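Local coordinates for protein U4/U6 snRNA-associated splicing factor PRP24 (Saccharomyces cerevisiae, PDB 2GHP) that binds U6 snRNA and works as a recycling factor of the spliceosome, represented here by its first three RNA recognition motifs, at residues B[192-197]-B[263-268]; B[145-150]-B[163-168]; B[68-73]-B[85-90]; B[214-219]-B[282-287]. All blocks are in the same frame, centred on the assembly; numbering follows the deposited sequence.

The four contacts follow the three RNA recognition motifs along the chain. Contacts 3 and 2 are the matching hairpins of the first and second motifs; their centres lie about 13 Å apart, and a salt bridge from Arg-85 NE to Asp-165 OD2 (2.7 Å) joins them. Contact 1 joins the second motif to the third. Its centre is about 15 Å from that of contact 2, and Asp-265 OD2 meets Tyr-163 OH at 2.9 Å. Contact 4 lies inside the third motif and touches contact 1 where Leu-287 packs on Glu-268. Contacts 3 and 4, with centres about 40 Å apart, lie on opposite sides of the chain's centre.

Contact 1: residues B[192-197]-B[263-268]; sequences KVSNPL and NKDSAE
Residues 192-197 leave strand 187-193 after Val-193 and pass the first turn of helix 264-269, coming nearest where the CA atoms of Asn-195 and Asp-265 are 5.9 Å apart. Asp-265 makes the polar core of the contact: its carboxylate accepts on both oxygens, and its short stem keeps them close to the helix. OD1 takes the backbone N-H of Asn-195 (N to OD1 2.7 Å), while OD2 takes the hydroxyl of Ser-194 (OG to OD2 2.5 Å). Each oxygen uses its syn lone pair, so the two bonds fix the rotation of the group. OD2 also bonds to the hydroxyl of Tyr-163.

Lys-264 crosses the amide of Asn-195. Its CD lies 3.3 Å from Asn-195 ND2, and a bend at chi4 (80°) brings NZ to 2.9 Å from Asn-195 OD1, a bond made from well above the carbonyl plane. The other end of this amide, ND2, bonds to Glu-170 of the second subunit. Farther along, Leu-197 lays CD2 against Lys-264 CG (3.8 Å), apolar carbon on the lysine's aliphatic stem. Asn-263 is the N-cap: its OD1 accepts from both N and OG of Ser-266.

The arrangement is a domain interface between consecutive RNA recognition motifs: the start of the third motif's second helix docks on the segment that follows the long last strand of the second motif, near Trp-121.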
loop_
_atom_site.group_PDB
_atom_site.type_symbol
_atom_site.label_atom_id
_atom_site.label_comp_id
_atom_site.label_asym_id
_atom_site.label_seq_id
_atom_site.Cartn_x
_atom_site.Cartn_y
_atom_site.Cartn_z
ATOM N N LYS B 192 -3.629 15.987 0.213
ATOM C CA LYS B 192 -4.199 16.017 -1.114
ATOM C C LYS B 192 -4.304 17.461 -1.518
ATOM O O LYS B 192 -4.397 18.343 -0.676
ATOM C CB LYS B 192 -5.589 15.382 -1.109
ATOM C CG LYS B 192 -5.880 14.408 -2.279
ATOM C CD LYS B 192 -6.208 13.010 -1.777
ATOM C CE LYS B 192 -5.007 12.354 -1.091
ATOM N NZ LYS B 192 -5.385 11.093 -0.387
ATOM N N VAL B 193 -4.259 17.705 -2.815
ATOM C CA VAL B 193 -4.462 19.029 -3.320
ATOM C C VAL B 193 -5.937 19.274 -3.065
ATOM O O VAL B 193 -6.745 18.365 -3.162
ATOM C CB VAL B 193 -4.123 19.110 -4.825
ATOM C CG1 VAL B 193 -4.390 20.510 -5.364
ATOM C CG2 VAL B 193 -2.672 18.772 -5.046
ATOM N N SER B 194 -6.288 20.490 -2.709
ATOM C CA SER B 194 -7.644 20.794 -2.392
ATOM C C SER B 194 -8.502 20.643 -3.644
ATOM O O SER B 194 -8.014 20.857 -4.757
ATOM C CB SER B 194 -7.706 22.212 -1.877
ATOM O OG SER B 194 -9.012 22.474 -1.477
ATOM N N ASN B 195 -9.767 20.262 -3.458
ATOM C CA ASN B 195 -10.704 20.096 -4.569
ATOM C C ASN B 195 -11.946 20.984 -4.379
ATOM O O ASN B 195 -12.838 20.633 -3.605
ATOM C CB ASN B 195 -11.088 18.614 -4.709
ATOM C CG ASN B 195 -12.070 18.347 -5.868
ATOM O OD1 ASN B 195 -12.448 19.252 -6.629
ATOM N ND2 ASN B 195 -12.477 17.089 -6.003
ATOM N N PRO B 196 -12.030 22.119 -5.115
ATOM C CA PRO B 196 -12.975 23.186 -4.749
ATOM C C PRO B 196 -14.343 23.032 -5.441
ATOM O O PRO B 196 -14.409 22.459 -6.543
ATOM C CB PRO B 196 -12.267 24.437 -5.270
ATOM C CG PRO B 196 -11.545 23.945 -6.531
ATOM C CD PRO B 196 -11.303 22.453 -6.364
ATOM N N LEU B 197 -15.412 23.546 -4.814
ATOM C CA LEU B 197 -16.766 23.504 -5.421
ATOM C C LEU B 197 -16.912 24.577 -6.499
ATOM O O LEU B 197 -17.048 24.270 -7.687
ATOM C CB LEU B 197 -17.899 23.624 -4.368
ATOM C CG LEU B 197 -17.828 22.919 -2.978
ATOM C CD1 LEU B 197 -19.138 23.042 -2.171
ATOM C CD2 LEU B 197 -17.348 21.430 -2.995
ATOM N N ASN B 263 -18.562 19.660 1.560
ATOM C CA ASN B 263 -17.596 19.801 0.491
ATOM C C ASN B 263 -16.841 18.492 0.211
ATOM O O ASN B 263 -16.929 17.563 1.004
ATOM C CB ASN B 263 -16.652 20.964 0.785
ATOM C CG ASN B 263 -15.797 20.729 2.004
ATOM O OD1 ASN B 263 -15.287 19.640 2.230
ATOM N ND2 ASN B 263 -15.622 21.759 2.787
ATOM N N LYS B 264 -16.118 18.437 -0.912
ATOM C CA LYS B 264 -15.372 17.258 -1.368
ATOM C C LYS B 264 -14.126 17.004 -0.546
ATOM O O LYS B 264 -13.755 15.855 -0.332
ATOM C CB LYS B 264 -14.941 17.397 -2.837
ATOM C CG LYS B 264 -16.004 17.918 -3.806
ATOM C CD LYS B 264 -15.673 17.545 -5.235
ATOM C CE LYS B 264 -16.208 18.553 -6.259
ATOM N NZ LYS B 264 -15.334 19.745 -6.377
ATOM N N ASP B 265 -13.452 18.058 -0.109
ATOM C CA ASP B 265 -12.265 17.871 0.707
ATOM C C ASP B 265 -12.596 17.102 1.992
ATOM O O ASP B 265 -11.767 16.306 2.478
ATOM C CB ASP B 265 -11.596 19.207 1.018
ATOM C CG ASP B 265 -10.756 19.730 -0.136
ATOM O OD1 ASP B 265 -10.751 19.106 -1.217
ATOM O OD2 ASP B 265 -10.077 20.773 0.036
ATOM N N SER B 266 -13.806 17.325 2.524
ATOM C CA SER B 266 -14.216 16.648 3.755
ATOM C C SER B 266 -14.434 15.173 3.482
ATOM O O SER B 266 -13.949 14.298 4.236
ATOM C CB SER B 266 -15.487 17.247 4.325
ATOM O OG SER B 266 -15.282 18.581 4.737
ATOM N N ALA B 267 -15.129 14.891 2.388
ATOM C CA ALA B 267 -15.395 13.506 2.045
ATOM C C ALA B 267 -14.098 12.775 1.740
ATOM O O ALA B 267 -13.969 11.604 2.082
ATOM C CB ALA B 267 -16.411 13.391 0.884
ATOM N N GLU B 268 -13.146 13.467 1.115
ATOM C CA GLU B 268 -11.802 12.919 0.908
ATOM C C GLU B 268 -11.106 12.542 2.224
ATOM O O GLU B 268 -10.664 11.423 2.343
ATOM C CB GLU B 268 -10.925 13.892 0.133
ATOM C CG GLU B 268 -11.107 13.870 -1.337
ATOM C CD GLU B 268 -10.664 12.578 -1.943
ATOM O OE1 GLU B 268 -9.497 12.163 -1.729
ATOM O OE2 GLU B 268 -11.511 11.989 -2.652
#

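Contact 2: residues B[145-150]-B[163-168]; sequences ALSIRL and YIDVTS
Tyr-163 lies alongside Arg-149, the two side chains pointing the same way from a hydrogen-bonded antiparallel pair. The tyrosine CB is 3.5 Å from Arg-149 NH1. CG, the next atom, still has NH1 for its neighbour at 3.8 Å, and CD2 is near both NH1 and NH2, the latter 4.1 Å away. The guanidinium and ring planes are only 12° apart, although the approach is oblique. With CG between the backbone N and the carbonyl carbon (chi1 89°) and the chain extended from CG to NE, the guanidinium of Arg-149 comes level with the foot of the ring. Beyond the arginine, the tyrosine OH bonds to Arg-269 as well as Asp-265, so a ring rooted in this strand reaches across to the third motif with its hydroxyl.

Strands 147-149 and 163-166 form the hairpin at one edge of the second RNA recognition motif's sheet. Arg-149, Tyr-163 and Asp-165 stand on one face, while Ile-148 and Ile-164 turn their branched, apolar chains to the other, toward helix 131-140. At Leu-146 and Ser-147 a classic beta bulge sets two residues opposite Asp-165, whose O accepts from Leu-146 N at 2.7 Å and more weakly from Ser-147 N. Ser-147 OG rests 3.3 Å from Asp-165 CB, and the carboxylate beyond it bonds to Thr-119 and makes a salt bridge with Arg-85.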
loop_
_atom_site.group_PDB
_atom_site.type_symbol
_atom_site.label_atom_id
_atom_site.label_comp_id
_atom_site.label_asym_id
_atom_site.label_seq_id
_atom_site.Cartn_x
_atom_site.Cartn_y
_atom_site.Cartn_z
ATOM N N ALA B 145 5.890 27.768 2.412
ATOM C CA ALA B 145 4.470 27.705 2.773
ATOM C C ALA B 145 3.942 29.129 2.926
ATOM O O ALA B 145 4.410 29.912 3.765
ATOM C CB ALA B 145 4.249 26.886 4.050
ATOM N N LEU B 146 2.986 29.475 2.079
ATOM C CA LEU B 146 2.510 30.849 1.985
ATOM C C LEU B 146 1.657 31.144 3.212
ATOM O O LEU B 146 1.754 32.217 3.817
ATOM C CB LEU B 146 1.742 31.033 0.675
ATOM C CG LEU B 146 1.414 32.410 0.106
ATOM C CD1 LEU B 146 2.604 33.376 0.131
ATOM C CD2 LEU B 146 0.856 32.233 -1.320
ATOM N N SER B 147 0.852 30.154 3.584
ATOM C CA SER B 147 0.071 30.193 4.799
ATOM C C SER B 147 -0.233 28.770 5.240
ATOM O O SER B 147 -0.221 27.822 4.434
ATOM C CB SER B 147 -1.225 30.964 4.593
ATOM O OG SER B 147 -1.924 30.471 3.466
ATOM N N ILE B 148 -0.466 28.644 6.544
ATOM C CA ILE B 148 -0.789 27.392 7.191
ATOM C C ILE B 148 -1.898 27.761 8.153
ATOM O O ILE B 148 -1.655 28.497 9.117
ATOM C CB ILE B 148 0.425 26.829 7.999
ATOM C CG1 ILE B 148 1.615 26.586 7.095
ATOM C CG2 ILE B 148 0.085 25.528 8.715
ATOM C CD1 ILE B 148 2.877 26.345 7.853
ATOM N N ARG B 149 -3.118 27.288 7.912
ATOM C CA ARG B 149 -4.132 27.452 8.959
ATOM C C ARG B 149 -4.493 26.122 9.637
ATOM O O ARG B 149 -4.681 25.095 8.992
ATOM C CB ARG B 149 -5.315 28.334 8.532
ATOM C CG ARG B 149 -6.464 27.641 7.867
ATOM C CD ARG B 149 -7.628 28.626 7.643
ATOM N NE ARG B 149 -8.905 27.934 7.402
ATOM C CZ ARG B 149 -9.266 27.344 6.255
ATOM N NH1 ARG B 149 -8.459 27.338 5.198
ATOM N NH2 ARG B 149 -10.449 26.749 6.170
ATOM N N LEU B 150 -4.542 26.174 10.957
ATOM C CA LEU B 150 -4.444 25.002 11.778
ATOM C C LEU B 150 -5.189 25.301 13.054
ATOM O O LEU B 150 -4.904 26.307 13.693
ATOM C CB LEU B 150 -2.971 24.794 12.133
ATOM C CG LEU B 150 -2.267 23.442 12.208
ATOM C CD1 LEU B 150 -1.148 23.586 13.196
ATOM C CD2 LEU B 150 -3.159 22.311 12.613
ATOM N N TYR B 163 -5.032 23.472 6.489
ATOM C CA TYR B 163 -4.934 23.966 5.123
ATOM C C TYR B 163 -3.651 24.741 4.926
ATOM O O TYR B 163 -3.286 25.576 5.760
ATOM C CB TYR B 163 -6.137 24.795 4.724
ATOM C CG TYR B 163 -7.257 23.920 4.215
ATOM C CD1 TYR B 163 -7.327 23.567 2.866
ATOM C CD2 TYR B 163 -8.239 23.423 5.083
ATOM C CE1 TYR B 163 -8.349 22.754 2.387
ATOM C CE2 TYR B 163 -9.267 22.611 4.621
ATOM C CZ TYR B 163 -9.307 22.275 3.269
ATOM O OH TYR B 163 -10.310 21.483 2.789
ATOM N N ILE B 164 -2.963 24.426 3.830
ATOM C CA ILE B 164 -1.699 25.058 3.460
ATOM C C ILE B 164 -1.776 25.641 2.051
ATOM O O ILE B 164 -2.162 24.952 1.108
ATOM C CB ILE B 164 -0.545 24.048 3.480
ATOM C CG1 ILE B 164 -0.451 23.382 4.856
ATOM C CG2 ILE B 164 0.754 24.739 3.085
ATOM C CD1 ILE B 164 0.267 22.039 4.855
ATOM N N ASP B 165 -1.415 26.911 1.918
ATOM C CA ASP B 165 -1.257 27.517 0.611
ATOM C C ASP B 165 0.196 27.560 0.232
ATOM O O ASP B 165 1.050 27.845 1.080
ATOM C CB ASP B 165 -1.847 28.916 0.577
ATOM C CG ASP B 165 -3.223 28.929 -0.035
ATOM O OD1 ASP B 165 -3.876 27.870 -0.015
ATOM O OD2 ASP B 165 -3.660 29.981 -0.555
ATOM N N VAL B 166 0.484 27.266 -1.035
ATOM C CA VAL B 166 1.863 27.338 -1.543
ATOM C C VAL B 166 1.995 28.406 -2.646
ATOM O O VAL B 166 1.018 29.076 -2.958
ATOM C CB VAL B 166 2.375 25.959 -2.009
ATOM C CG1 VAL B 166 2.553 25.036 -0.818
ATOM C CG2 VAL B 166 1.440 25.370 -3.006
ATOM N N THR B 167 3.176 28.577 -3.237
ATOM C CA THR B 167 3.390 29.722 -4.145
ATOM C C THR B 167 3.137 29.423 -5.624
ATOM O O THR B 167 3.105 30.339 -6.452
ATOM C CB THR B 167 4.788 30.374 -3.975
ATOM O OG1 THR B 167 5.801 29.441 -4.355
ATOM C CG2 THR B 167 5.021 30.810 -2.536
ATOM N N SER B 168 2.963 28.150 -5.964
ATOM C CA SER B 168 2.781 27.752 -7.361
ATOM C C SER B 168 2.033 26.455 -7.373
ATOM O O SER B 168 2.207 25.635 -6.473
ATOM C CB SER B 168 4.128 27.559 -8.062
ATOM O OG SER B 168 4.828 26.469 -7.494
#

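Contact 3: residues B[68-73]-B[85-90]; sequences IIHVDV and RIEFAR
His-70 and Glu-87 stand side by side on a hydrogen-bonded antiparallel pair in the hairpin of the first RNA recognition motif, where strands 68-73 and 85-88 run at 167°. The carboxylate plane is turned 47° from the imidazole, and OE1 of Glu-87 lies at the ring's edge, 3.8 Å from His-70 ND1. What orients this oxygen more firmly is Arg-85, two residues back on the same strand. Its NH1 meets Glu-87 OE1 at 3.2 Å in a salt bridge that lies almost in the guanidinium plane but reaches the oxygen on its anti side. Both long chains rise extended, the glutamate with CG anti to the backbone N (chi1 -167°), which lets their charged ends meet above the sheet. At its other edge the guanidinium forms a salt bridge with Asp-165 of the second motif.

On the opposite face the chains are apolar, as befits a surface covered by helix 55-62. Val-71 CG1 faces Ile-86 CG1 at 4.3 Å. Nearby, Ile-68 lies alongside Phe-88, its CG1 3.5 Å from Phe-88 CE2, while Ile-86 CG2 covers one face of that ring near its rim.

A classic beta bulge places Ile-69 and His-70 together opposite Glu-87, whose O accepts from both backbone nitrogens; Ile-69 is thereby turned toward Ala-89. At the other end of the pairing one water donates to Asp-72 OD2 and to Arg-85 O, and accepts from Arg-85 NH1 at 3.0 Å.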
loop_
_atom_site.group_PDB
_atom_site.type_symbol
_atom_site.label_atom_id
_atom_site.label_comp_id
_atom_site.label_asym_id
_atom_site.label_seq_id
_atom_site.Cartn_x
_atom_site.Cartn_y
_atom_site.Cartn_z
ATOM N N ILE B 68 -9.630 44.185 2.646
ATOM C CA ILE B 68 -8.758 43.018 2.743
ATOM C C ILE B 68 -9.216 42.088 3.863
ATOM O O ILE B 68 -9.436 42.523 4.997
ATOM C CB ILE B 68 -7.282 43.433 2.970
ATOM C CG1 ILE B 68 -6.717 44.087 1.702
ATOM C CG2 ILE B 68 -6.431 42.237 3.400
ATOM C CD1 ILE B 68 -5.313 44.634 1.838
ATOM N N ILE B 69 -9.349 40.807 3.534
ATOM C CA ILE B 69 -9.807 39.810 4.494
ATOM C C ILE B 69 -8.649 39.108 5.231
ATOM O O ILE B 69 -8.725 38.916 6.441
ATOM C CB ILE B 69 -10.817 38.822 3.833
ATOM C CG1 ILE B 69 -12.156 39.542 3.585
ATOM C CG2 ILE B 69 -11.008 37.567 4.676
ATOM C CD1 ILE B 69 -13.349 38.622 3.251
ATOM N N HIS B 70 -7.575 38.753 4.518
ATOM C CA HIS B 70 -6.395 38.120 5.142
ATOM C C HIS B 70 -5.072 38.552 4.533
ATOM O O HIS B 70 -4.957 38.673 3.311
ATOM C CB HIS B 70 -6.468 36.599 5.046
ATOM C CG HIS B 70 -7.323 35.967 6.093
ATOM N ND1 HIS B 70 -8.431 35.203 5.787
ATOM C CD2 HIS B 70 -7.241 35.994 7.445
ATOM C CE1 HIS B 70 -8.994 34.785 6.906
ATOM N NE2 HIS B 70 -8.292 35.252 7.925
ATOM N N VAL B 71 -4.072 38.758 5.387
ATOM C CA VAL B 71 -2.695 38.953 4.938
ATOM C C VAL B 71 -1.772 37.885 5.532
ATOM O O VAL B 71 -1.718 37.710 6.736
ATOM C CB VAL B 71 -2.148 40.334 5.325
ATOM C CG1 VAL B 71 -0.795 40.556 4.669
ATOM C CG2 VAL B 71 -3.128 41.419 4.935
ATOM N N ASP B 72 -1.038 37.180 4.687
ATOM C CA ASP B 72 -0.009 36.281 5.190
ATOM C C ASP B 72 1.301 36.505 4.472
ATOM O O ASP B 72 1.314 36.737 3.261
ATOM C CB ASP B 72 -0.431 34.824 5.059
ATOM C CG ASP B 72 -1.383 34.412 6.130
ATOM O OD1 ASP B 72 -0.978 34.341 7.320
ATOM O OD2 ASP B 72 -2.549 34.154 5.775
ATOM N N VAL B 73 2.391 36.407 5.230
ATOM C CA VAL B 73 3.719 36.750 4.743
ATOM C C VAL B 73 4.715 35.625 4.989
ATOM O O VAL B 73 4.848 35.163 6.106
ATOM C CB VAL B 73 4.183 38.079 5.380
ATOM C CG1 VAL B 73 5.566 37.965 6.021
ATOM C CG2 VAL B 73 4.128 39.191 4.348
ATOM N N ARG B 85 0.504 36.472 0.847
ATOM C CA ARG B 85 -0.797 36.084 0.369
ATOM C C ARG B 85 -1.781 37.108 0.900
ATOM O O ARG B 85 -1.880 37.299 2.115
ATOM C CB ARG B 85 -1.150 34.711 0.915
ATOM C CG ARG B 85 -2.436 34.130 0.385
ATOM C CD ARG B 85 -2.900 33.003 1.260
ATOM N NE ARG B 85 -4.059 32.323 0.699
ATOM C CZ ARG B 85 -5.320 32.569 1.033
ATOM N NH1 ARG B 85 -5.630 33.490 1.932
ATOM N NH2 ARG B 85 -6.277 31.895 0.437
ATOM N N ILE B 86 -2.491 37.777 -0.012
ATOM C CA ILE B 86 -3.535 38.743 0.354
ATOM C C ILE B 86 -4.893 38.312 -0.203
ATOM O O ILE B 86 -5.052 38.103 -1.424
ATOM C CB ILE B 86 -3.187 40.168 -0.132
ATOM C CG1 ILE B 86 -1.855 40.606 0.462
ATOM C CG2 ILE B 86 -4.274 41.160 0.268
ATOM C CD1 ILE B 86 -1.076 41.517 -0.432
ATOM N N GLU B 87 -5.863 38.172 0.698
ATOM C CA GLU B 87 -7.213 37.766 0.313
ATOM C C GLU B 87 -8.170 38.934 0.433
ATOM O O GLU B 87 -8.424 39.438 1.533
ATOM C CB GLU B 87 -7.718 36.593 1.156
ATOM C CG GLU B 87 -8.971 35.947 0.575
ATOM C CD GLU B 87 -9.495 34.770 1.388
ATOM O OE1 GLU B 87 -8.756 34.156 2.193
ATOM O OE2 GLU B 87 -10.677 34.445 1.211
ATOM N N PHE B 88 -8.701 39.356 -0.707
ATOM C CA PHE B 88 -9.626 40.488 -0.732
ATOM C C PHE B 88 -11.059 40.027 -0.581
ATOM O O PHE B 88 -11.387 38.886 -0.922
ATOM C CB PHE B 88 -9.468 41.320 -2.012
ATOM C CG PHE B 88 -8.131 41.963 -2.139
ATOM C CD1 PHE B 88 -7.076 41.288 -2.735
ATOM C CD2 PHE B 88 -7.915 43.234 -1.642
ATOM C CE1 PHE B 88 -5.836 41.881 -2.842
ATOM C CE2 PHE B 88 -6.677 43.841 -1.751
ATOM C CZ PHE B 88 -5.639 43.173 -2.345
ATOM N N ALA B 89 -11.891 40.931 -0.065
ATOM C CA ALA B 89 -13.314 40.705 0.075
ATOM C C ALA B 89 -13.949 40.485 -1.288
ATOM O O ALA B 89 -14.776 39.595 -1.464
ATOM C CB ALA B 89 -13.955 41.884 0.772
ATOM N N ARG B 90 -13.545 41.298 -2.255
ATOM C CA ARG B 90 -14.162 41.274 -3.572
ATOM C C ARG B 90 -13.109 41.242 -4.675
ATOM O O ARG B 90 -12.004 41.760 -4.509
ATOM C CB ARG B 90 -15.115 42.468 -3.733
ATOM C CG ARG B 90 -16.317 42.451 -2.784
ATOM C CD ARG B 90 -16.720 43.859 -2.367
ATOM N NE ARG B 90 -17.824 44.376 -3.173
ATOM C CZ ARG B 90 -17.692 45.009 -4.338
ATOM N NH1 ARG B 90 -16.492 45.218 -4.870
ATOM N NH2 ARG B 90 -18.772 45.433 -4.976
HETATM O O HOH W 1 -3.810 35.464 3.320
#

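Contact 4: residues B[214-219]-B[282-287]; sequences MIRNLS and EISVSL
Arg-216 lies along the serines of the neighbouring strand. Its CB rests 3.3 Å from Ser-284 OG, and its chain then bends at chi3 (-107°), carrying the guanidinium sidelong to Ser-286, where NH2 makes a weak hydrogen bond of 3.4 Å with OG. Serine suits both positions: it is small enough to leave room for the arginine's stem, and its hydroxyl can meet the charged end.

The backbones beneath are antiparallel, with strands 214-216 and 282-287 at 157°. Selenomethionine Met-214 pairs with Ser-286 by two bonds, and Arg-216 with Ser-284 by two more. Of these, Arg-216 N meets Ser-284 O at 2.7 Å, whereas Ser-284 N reaches Arg-216 O at 3.2 Å from well above the carbonyl plane. The pairing stops after this pair: Asn-217 has a left-handed backbone conformation, and the chain turns a corner.

Beyond the corner Leu-218 crosses Ile-283, and CD2 of the leucine touches CG2 of the isoleucine at 3.6 Å. Ile-283 also sends CD1 to Ile-215 CG2, 4.4 Å away, and Ile-215 CG1 faces Val-285 CG2 at the same separation. Ile-215 and Val-285 stand on the sheet face turned to the helix, and the buried chains of Ile-283 and Leu-218 extend this apolar patch past the corner.

The pair joins the first and last long strands of the third RNA recognition motif. Strand 255-261 adjoins 212-218 on one side and strand 276-278 adjoins 281-287 on the other, while Ile-215 packs on Leu-228 and Phe-232 of helix 225-232.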
loop_
_atom_site.group_PDB
_atom_site.type_symbol
_atom_site.label_atom_id
_atom_site.label_comp_id
_atom_site.label_asym_id
_atom_site.label_seq_id
_atom_site.Cartn_x
_atom_site.Cartn_y
_atom_site.Cartn_z
HETATM N N MSE B 214 -19.441 5.821 0.909
HETATM C CA MSE B 214 -20.155 4.624 1.345
HETATM C C MSE B 214 -19.319 3.922 2.389
HETATM O O MSE B 214 -18.095 3.724 2.201
HETATM C CB MSE B 214 -20.379 3.683 0.170
HETATM C CG MSE B 214 -21.281 2.511 0.489
HETATM SE SE MSE B 214 -21.331 1.312 -0.999
HETATM C CE MSE B 214 -22.554 -0.043 -0.281
ATOM N N ILE B 215 -19.966 3.560 3.490
ATOM C CA ILE B 215 -19.316 2.875 4.614
ATOM C C ILE B 215 -19.813 1.426 4.637
ATOM O O ILE B 215 -21.037 1.202 4.639
ATOM C CB ILE B 215 -19.679 3.578 5.926
ATOM C CG1 ILE B 215 -19.125 4.998 5.921
ATOM C CG2 ILE B 215 -19.203 2.790 7.115
ATOM C CD1 ILE B 215 -19.757 5.889 6.934
ATOM N N ARG B 216 -18.893 0.454 4.645
ATOM C CA ARG B 216 -19.268 -0.982 4.582
ATOM C C ARG B 216 -18.741 -1.811 5.752
ATOM O O ARG B 216 -18.064 -1.267 6.613
ATOM C CB ARG B 216 -18.859 -1.597 3.239
ATOM C CG ARG B 216 -19.846 -1.287 2.143
ATOM C CD ARG B 216 -19.476 -1.946 0.857
ATOM N NE ARG B 216 -18.963 -0.994 -0.113
ATOM C CZ ARG B 216 -18.296 -1.335 -1.212
ATOM N NH1 ARG B 216 -18.052 -2.625 -1.481
ATOM N NH2 ARG B 216 -17.861 -0.378 -2.033
ATOM N N ASN B 217 -19.052 -3.107 5.789
ATOM C CA ASN B 217 -18.603 -4.000 6.870
ATOM C C ASN B 217 -19.123 -3.588 8.281
ATOM O O ASN B 217 -18.531 -3.915 9.316
ATOM C CB ASN B 217 -17.060 -4.193 6.810
ATOM C CG ASN B 217 -16.567 -5.429 7.600
ATOM O OD1 ASN B 217 -16.365 -5.374 8.815
ATOM N ND2 ASN B 217 -16.337 -6.532 6.895
ATOM N N LEU B 218 -20.254 -2.891 8.318
ATOM C CA LEU B 218 -20.850 -2.489 9.587
ATOM C C LEU B 218 -21.671 -3.612 10.165
ATOM O O LEU B 218 -22.319 -4.349 9.430
ATOM C CB LEU B 218 -21.733 -1.258 9.407
ATOM C CG LEU B 218 -21.006 0.035 9.058
ATOM C CD1 LEU B 218 -22.072 1.042 8.713
ATOM C CD2 LEU B 218 -20.070 0.541 10.190
ATOM N N SER B 219 -21.621 -3.735 11.488
ATOM C CA SER B 219 -22.497 -4.643 12.223
ATOM C C SER B 219 -23.854 -3.965 12.489
ATOM O O SER B 219 -24.029 -2.771 12.246
ATOM C CB SER B 219 -21.836 -5.081 13.542
ATOM O OG SER B 219 -21.466 -3.962 14.337
ATOM N N GLU B 282 -13.551 -3.615 11.549
ATOM C CA GLU B 282 -12.757 -2.847 10.606
ATOM C C GLU B 282 -13.705 -2.427 9.507
ATOM O O GLU B 282 -14.209 -3.265 8.756
ATOM C CB GLU B 282 -11.653 -3.702 10.013
ATOM C CG GLU B 282 -10.961 -3.000 8.859
ATOM C CD GLU B 282 -9.836 -3.792 8.254
ATOM O OE1 GLU B 282 -9.464 -4.824 8.835
ATOM O OE2 GLU B 282 -9.318 -3.384 7.194
ATOM N N ILE B 283 -13.985 -1.144 9.404
ATOM C CA ILE B 283 -14.972 -0.754 8.407
ATOM C C ILE B 283 -14.260 -0.513 7.072
ATOM O O ILE B 283 -13.019 -0.433 7.029
ATOM C CB ILE B 283 -15.783 0.455 8.876
ATOM C CG1 ILE B 283 -14.848 1.662 9.051
ATOM C CG2 ILE B 283 -16.478 0.122 10.193
ATOM C CD1 ILE B 283 -15.536 2.925 9.494
ATOM N N SER B 284 -15.019 -0.461 5.977
ATOM C CA SER B 284 -14.419 -0.024 4.708
ATOM C C SER B 284 -15.113 1.234 4.201
ATOM O O SER B 284 -16.350 1.353 4.269
ATOM C CB SER B 284 -14.366 -1.136 3.653
ATOM O OG SER B 284 -15.595 -1.205 2.968
ATOM N N VAL B 285 -14.308 2.193 3.737
ATOM C CA VAL B 285 -14.843 3.487 3.277
ATOM C C VAL B 285 -14.327 3.817 1.887
ATOM O O VAL B 285 -13.120 3.847 1.638
ATOM C CB VAL B 285 -14.486 4.627 4.249
ATOM C CG1 VAL B 285 -15.209 5.927 3.863
ATOM C CG2 VAL B 285 -14.834 4.230 5.678
ATOM N N SER B 286 -15.258 4.022 0.972
ATOM C CA SER B 286 -14.934 4.382 -0.395
ATOM C C SER B 286 -15.870 5.515 -0.797
ATOM O O SER B 286 -16.867 5.770 -0.108
ATOM C CB SER B 286 -15.073 3.164 -1.322
ATOM O OG SER B 286 -16.413 2.669 -1.418
ATOM N N LEU B 287 -15.532 6.211 -1.882
ATOM C CA LEU B 287 -16.397 7.243 -2.467
ATOM C C LEU B 287 -17.561 6.584 -3.169
ATOM O O LEU B 287 -17.368 5.681 -3.982
ATOM C CB LEU B 287 -15.634 8.075 -3.506
ATOM C CG LEU B 287 -14.676 9.215 -3.151
ATOM C CD1 LEU B 287 -14.290 9.934 -4.458
ATOM C CD2 LEU B 287 -15.270 10.215 -2.109
#